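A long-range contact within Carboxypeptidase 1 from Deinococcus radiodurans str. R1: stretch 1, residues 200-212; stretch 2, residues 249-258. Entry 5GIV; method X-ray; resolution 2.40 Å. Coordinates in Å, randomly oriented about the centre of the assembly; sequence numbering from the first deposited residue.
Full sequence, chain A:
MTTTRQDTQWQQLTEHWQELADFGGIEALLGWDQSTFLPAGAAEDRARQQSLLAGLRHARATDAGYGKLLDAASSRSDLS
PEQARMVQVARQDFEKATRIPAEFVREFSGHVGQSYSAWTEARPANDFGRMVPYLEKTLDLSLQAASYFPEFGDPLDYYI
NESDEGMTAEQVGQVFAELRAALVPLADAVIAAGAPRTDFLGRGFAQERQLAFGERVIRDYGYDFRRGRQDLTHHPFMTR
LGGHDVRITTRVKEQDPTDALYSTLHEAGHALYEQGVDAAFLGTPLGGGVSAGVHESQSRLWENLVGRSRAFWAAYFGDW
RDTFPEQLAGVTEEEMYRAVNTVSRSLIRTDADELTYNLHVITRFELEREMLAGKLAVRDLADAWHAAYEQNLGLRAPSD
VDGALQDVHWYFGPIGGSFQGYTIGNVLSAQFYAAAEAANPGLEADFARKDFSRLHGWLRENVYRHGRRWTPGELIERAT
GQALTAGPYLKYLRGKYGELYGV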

# COMPACT_ATOMS: atom_id res chain seq x y z
N PHE A 200 30.75 -3.46 -21.78
CA PHE A 200 30.65 -2.26 -20.95
C PHE A 200 29.38 -2.25 -20.12
O PHE A 200 29.30 -1.52 -19.12
CB PHE A 200 30.73 -0.99 -21.80
CG PHE A 200 29.74 -0.94 -22.91
CD1 PHE A 200 28.47 -0.44 -22.70
CD2 PHE A 200 30.07 -1.40 -24.17
CE1 PHE A 200 27.55 -0.41 -23.71
CE2 PHE A 200 29.17 -1.37 -25.18
CZ PHE A 200 27.90 -0.88 -24.96
N LEU A 201 28.37 -3.04 -20.51
CA LEU A 201 27.16 -3.16 -19.70
C LEU A 201 27.39 -3.92 -18.40
O LEU A 201 26.54 -3.87 -17.51
CB LEU A 201 26.06 -3.86 -20.51
CG LEU A 201 25.63 -3.10 -21.77
CD1 LEU A 201 24.66 -3.93 -22.62
CD2 LEU A 201 25.04 -1.74 -21.41
N GLY A 202 28.53 -4.59 -18.25
CA GLY A 202 28.83 -5.33 -17.04
C GLY A 202 29.75 -4.63 -16.07
O GLY A 202 30.24 -5.27 -15.13
N ARG A 203 29.99 -3.33 -16.25
CA ARG A 203 30.98 -2.62 -15.45
C ARG A 203 30.45 -2.17 -14.10
O ARG A 203 31.23 -1.63 -13.30
CB ARG A 203 31.51 -1.41 -16.23
CG ARG A 203 32.34 -1.79 -17.43
CD ARG A 203 32.73 -0.61 -18.31
NE ARG A 203 33.86 -0.97 -19.17
CZ ARG A 203 34.41 -0.18 -20.09
NH1 ARG A 203 33.93 1.04 -20.30
NH2 ARG A 203 35.45 -0.60 -20.80
N GLY A 204 29.17 -2.38 -13.81
CA GLY A 204 28.59 -1.98 -12.54
C GLY A 204 27.84 -0.67 -12.61
O GLY A 204 28.46 0.39 -12.75
N PHE A 205 26.51 -0.72 -12.51
CA PHE A 205 25.65 0.45 -12.60
C PHE A 205 24.83 0.55 -11.32
O PHE A 205 23.97 -0.31 -11.07
CB PHE A 205 24.75 0.35 -13.84
CG PHE A 205 25.50 0.48 -15.15
CD1 PHE A 205 26.45 -0.46 -15.52
CD2 PHE A 205 25.21 1.51 -16.02
CE1 PHE A 205 27.13 -0.34 -16.72
CE2 PHE A 205 25.88 1.63 -17.24
CZ PHE A 205 26.84 0.70 -17.59
N ALA A 206 25.09 1.58 -10.52
CA ALA A 206 24.44 1.70 -9.22
C ALA A 206 22.92 1.71 -9.36
O ALA A 206 22.36 2.43 -10.19
CB ALA A 206 24.91 2.97 -8.52
N GLN A 207 22.26 0.94 -8.48
CA GLN A 207 20.82 0.76 -8.57
C GLN A 207 20.07 2.08 -8.52
O GLN A 207 19.11 2.30 -9.28
CB GLN A 207 20.35 -0.15 -7.44
CG GLN A 207 18.88 0.01 -7.08
CD GLN A 207 18.39 -1.04 -6.10
OE1 GLN A 207 18.63 -2.24 -6.26
NE2 GLN A 207 17.70 -0.58 -5.05
N GLU A 208 20.48 2.99 -7.64
CA GLU A 208 19.75 4.25 -7.47
C GLU A 208 19.81 5.10 -8.74
O GLU A 208 18.82 5.73 -9.13
CB GLU A 208 20.31 5.03 -6.28
CG GLU A 208 19.50 6.25 -5.92
CD GLU A 208 20.04 7.00 -4.71
OE1 GLU A 208 21.08 6.58 -4.15
OE2 GLU A 208 19.41 8.02 -4.32
N ARG A 209 20.96 5.13 -9.42
CA ARG A 209 21.04 5.89 -10.66
C ARG A 209 20.18 5.28 -11.76
O ARG A 209 19.55 6.01 -12.53
CB ARG A 209 22.48 5.99 -11.13
CG ARG A 209 23.27 7.03 -10.41
CD ARG A 209 24.73 6.96 -10.78
NE ARG A 209 25.39 8.12 -10.22
CZ ARG A 209 26.04 8.13 -9.07
NH1 ARG A 209 26.10 7.02 -8.33
NH2 ARG A 209 26.59 9.27 -8.64
N GLN A 210 20.12 3.95 -11.83
CA GLN A 210 19.29 3.31 -12.84
C GLN A 210 17.84 3.73 -12.69
O GLN A 210 17.19 4.12 -13.66
CB GLN A 210 19.42 1.79 -12.75
CG GLN A 210 20.75 1.22 -13.21
CD GLN A 210 20.67 -0.29 -13.37
OE1 GLN A 210 19.72 -0.81 -13.97
NE2 GLN A 210 21.65 -1.00 -12.85
N LEU A 211 17.31 3.69 -11.46
CA LEU A 211 15.93 4.08 -11.25
C LEU A 211 15.72 5.54 -11.62
O LEU A 211 14.73 5.90 -12.28
CB LEU A 211 15.51 3.83 -9.81
CG LEU A 211 15.43 2.35 -9.43
CD1 LEU A 211 15.25 2.16 -7.92
CD2 LEU A 211 14.29 1.72 -10.21
N ALA A 212 16.66 6.41 -11.23
CA ALA A 212 16.51 7.83 -11.53
C ALA A 212 16.47 8.06 -13.03
O ALA A 212 15.63 8.80 -13.54
CB ALA A 212 17.64 8.64 -10.88
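Stretch 2, residues 249-258: TTRVKEQDPT

Stretch 2 leaves a strand at Thr 249 and Thr 250, runs extended through Arg 251 and Val 252, folds into a type I beta turn from Lys 253 to Asp 256 and enters a helix led by the N-cap residue Asp 256. The turn is closed by the bond from Asp 256 N to Lys 253 O (3.0 Å). Stretch 2 runs antiparallel to stretch 1: Thr 250 and Val 252 lie against the helix of stretch 1, Glu 254 lies beside Phe 205 (CA to CA 4.9 Å), and Gln 255 and Asp 256 reach the level of Gly 202 (Gln 255 CA to Gly 202 CA 5.3 Å) and Leu 201 (Asp 256 CA to Leu 201 CA 5.6 Å). Together the two stretches bury 653 Å².

Three direct hydrogen bonds tie the turn to stretch 1. Phe 205 N donates to Glu 254 O at 3.1 Å, and in the same pair Glu 254 CA approaches Phe 205 O at 3.4 Å in a CA-H...O contact. The side chain of Glu 254, with chi1 m and chi2 t, brings OE2 to 2.7 Å from Gln 207 N, a backbone amide in the first turn of the helix that has no acceptor within that helix. Gln 210, whose CA-to-CB bond points toward stretch 2, sends NE2 to Lys 253 O (3.2 Å) while the same nitrogen donates to Phe 205 O (3.0 Å), so one amide group links the turn to the segment preceding its own helix.

Apolar packing flanks these bonds. Pro 257 CG sits 3.5 Å from the centroid of the Phe 205 ring, only 7° off the ring normal, a CH-pi contact over the face; Glu 254 O lies near the ring plane, at its edge. Pro 257 CG also meets Leu 201 CD2 at 4.1 Å, and Leu 201 CD1 reaches Thr 258 CG2 at 3.9 Å. Nearer the strand, Leu 211 CD2 touches Val 252 CG2 (3.8 Å) and Thr 250 CG2 (3.6 Å), while Val 252 CG1 packs on Gln 207 CB (3.8 Å).

Waters fill the remaining polar gaps. Water 1 accepts from Gly 204 N (2.6 Å) and donates to Leu 201 O (2.7 Å) and Glu 254 O (2.9 Å). Water 2 donates to both Gln 210 OE1 and Pro 257 O, each at 2.8 Å.

Within stretch 2, Asp 256 OD1 caps the helix by accepting from Thr 258 N (3.1 Å) and also accepts from Thr 258 OG1 (2.9 Å).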

# COMPACT_ATOMS: atom_id res chain seq x y z
N THR A 249 6.02 -1.41 -11.45
CA THR A 249 7.15 -1.90 -10.68
C THR A 249 8.22 -2.39 -11.64
O THR A 249 7.92 -2.79 -12.77
CB THR A 249 6.75 -3.03 -9.70
OG1 THR A 249 6.28 -4.16 -10.44
CG2 THR A 249 5.66 -2.55 -8.74
N THR A 250 9.46 -2.35 -11.18
CA THR A 250 10.61 -2.75 -11.98
C THR A 250 11.56 -3.56 -11.11
O THR A 250 11.35 -3.71 -9.90
CB THR A 250 11.31 -1.53 -12.60
OG1 THR A 250 12.21 -1.96 -13.64
CG2 THR A 250 12.08 -0.74 -11.53
N ARG A 251 12.59 -4.11 -11.75
CA ARG A 251 13.59 -4.93 -11.08
C ARG A 251 14.97 -4.51 -11.56
O ARG A 251 15.18 -4.36 -12.77
CB ARG A 251 13.34 -6.41 -11.37
CG ARG A 251 14.52 -7.30 -11.15
CD ARG A 251 14.26 -8.62 -11.87
NE ARG A 251 14.08 -8.42 -13.31
CZ ARG A 251 13.38 -9.23 -14.09
NH1 ARG A 251 12.78 -10.30 -13.57
NH2 ARG A 251 13.27 -8.97 -15.39
N VAL A 252 15.90 -4.29 -10.63
CA VAL A 252 17.19 -3.70 -10.94
C VAL A 252 18.29 -4.73 -10.75
O VAL A 252 18.37 -5.37 -9.69
CB VAL A 252 17.46 -2.46 -10.08
CG1 VAL A 252 18.76 -1.78 -10.53
CG2 VAL A 252 16.28 -1.51 -10.17
N LYS A 253 19.16 -4.86 -11.75
CA LYS A 253 20.39 -5.64 -11.66
C LYS A 253 21.57 -4.72 -11.88
O LYS A 253 21.77 -4.21 -12.99
CB LYS A 253 20.39 -6.79 -12.67
CG LYS A 253 19.45 -7.91 -12.28
CD LYS A 253 19.75 -9.19 -13.02
CE LYS A 253 18.99 -9.24 -14.31
NZ LYS A 253 17.57 -9.59 -14.01
N GLU A 254 22.37 -4.49 -10.84
CA GLU A 254 23.55 -3.65 -11.03
C GLU A 254 24.52 -4.27 -12.03
O GLU A 254 25.31 -3.54 -12.63
CB GLU A 254 24.25 -3.40 -9.70
CG GLU A 254 23.45 -2.51 -8.75
CD GLU A 254 24.32 -1.78 -7.74
OE1 GLU A 254 25.48 -2.18 -7.53
OE2 GLU A 254 23.83 -0.77 -7.18
N GLN A 255 24.46 -5.58 -12.24
CA GLN A 255 25.36 -6.21 -13.19
C GLN A 255 24.89 -6.10 -14.64
O GLN A 255 25.61 -6.55 -15.53
CB GLN A 255 25.56 -7.69 -12.84
CG GLN A 255 24.31 -8.55 -12.98
CD GLN A 255 23.43 -8.61 -11.73
OE1 GLN A 255 23.38 -7.67 -10.92
NE2 GLN A 255 22.72 -9.74 -11.56
N ASP A 256 23.73 -5.51 -14.90
CA ASP A 256 23.26 -5.30 -16.27
C ASP A 256 22.14 -4.25 -16.29
O ASP A 256 21.01 -4.54 -15.89
CB ASP A 256 22.79 -6.61 -16.90
CG ASP A 256 22.26 -6.42 -18.33
OD1 ASP A 256 22.38 -5.31 -18.90
OD2 ASP A 256 21.77 -7.41 -18.91
N PRO A 257 22.43 -3.03 -16.74
CA PRO A 257 21.45 -1.95 -16.65
C PRO A 257 20.33 -2.01 -17.67
O PRO A 257 19.34 -1.29 -17.51
CB PRO A 257 22.31 -0.69 -16.84
CG PRO A 257 23.41 -1.15 -17.73
CD PRO A 257 23.70 -2.58 -17.32
N THR A 258 20.44 -2.86 -18.70
CA THR A 258 19.35 -2.96 -19.67
C THR A 258 18.10 -3.59 -19.05
O THR A 258 16.99 -3.31 -19.50
CB THR A 258 19.78 -3.78 -20.89
OG1 THR A 258 20.02 -5.14 -20.52
CG2 THR A 258 21.04 -3.19 -21.52
O HOH W 1 27.14 -3.62 -14.93
O HOH W 2 18.84 0.96 -15.98
O HOH W 3 18.96 -3.47 -14.23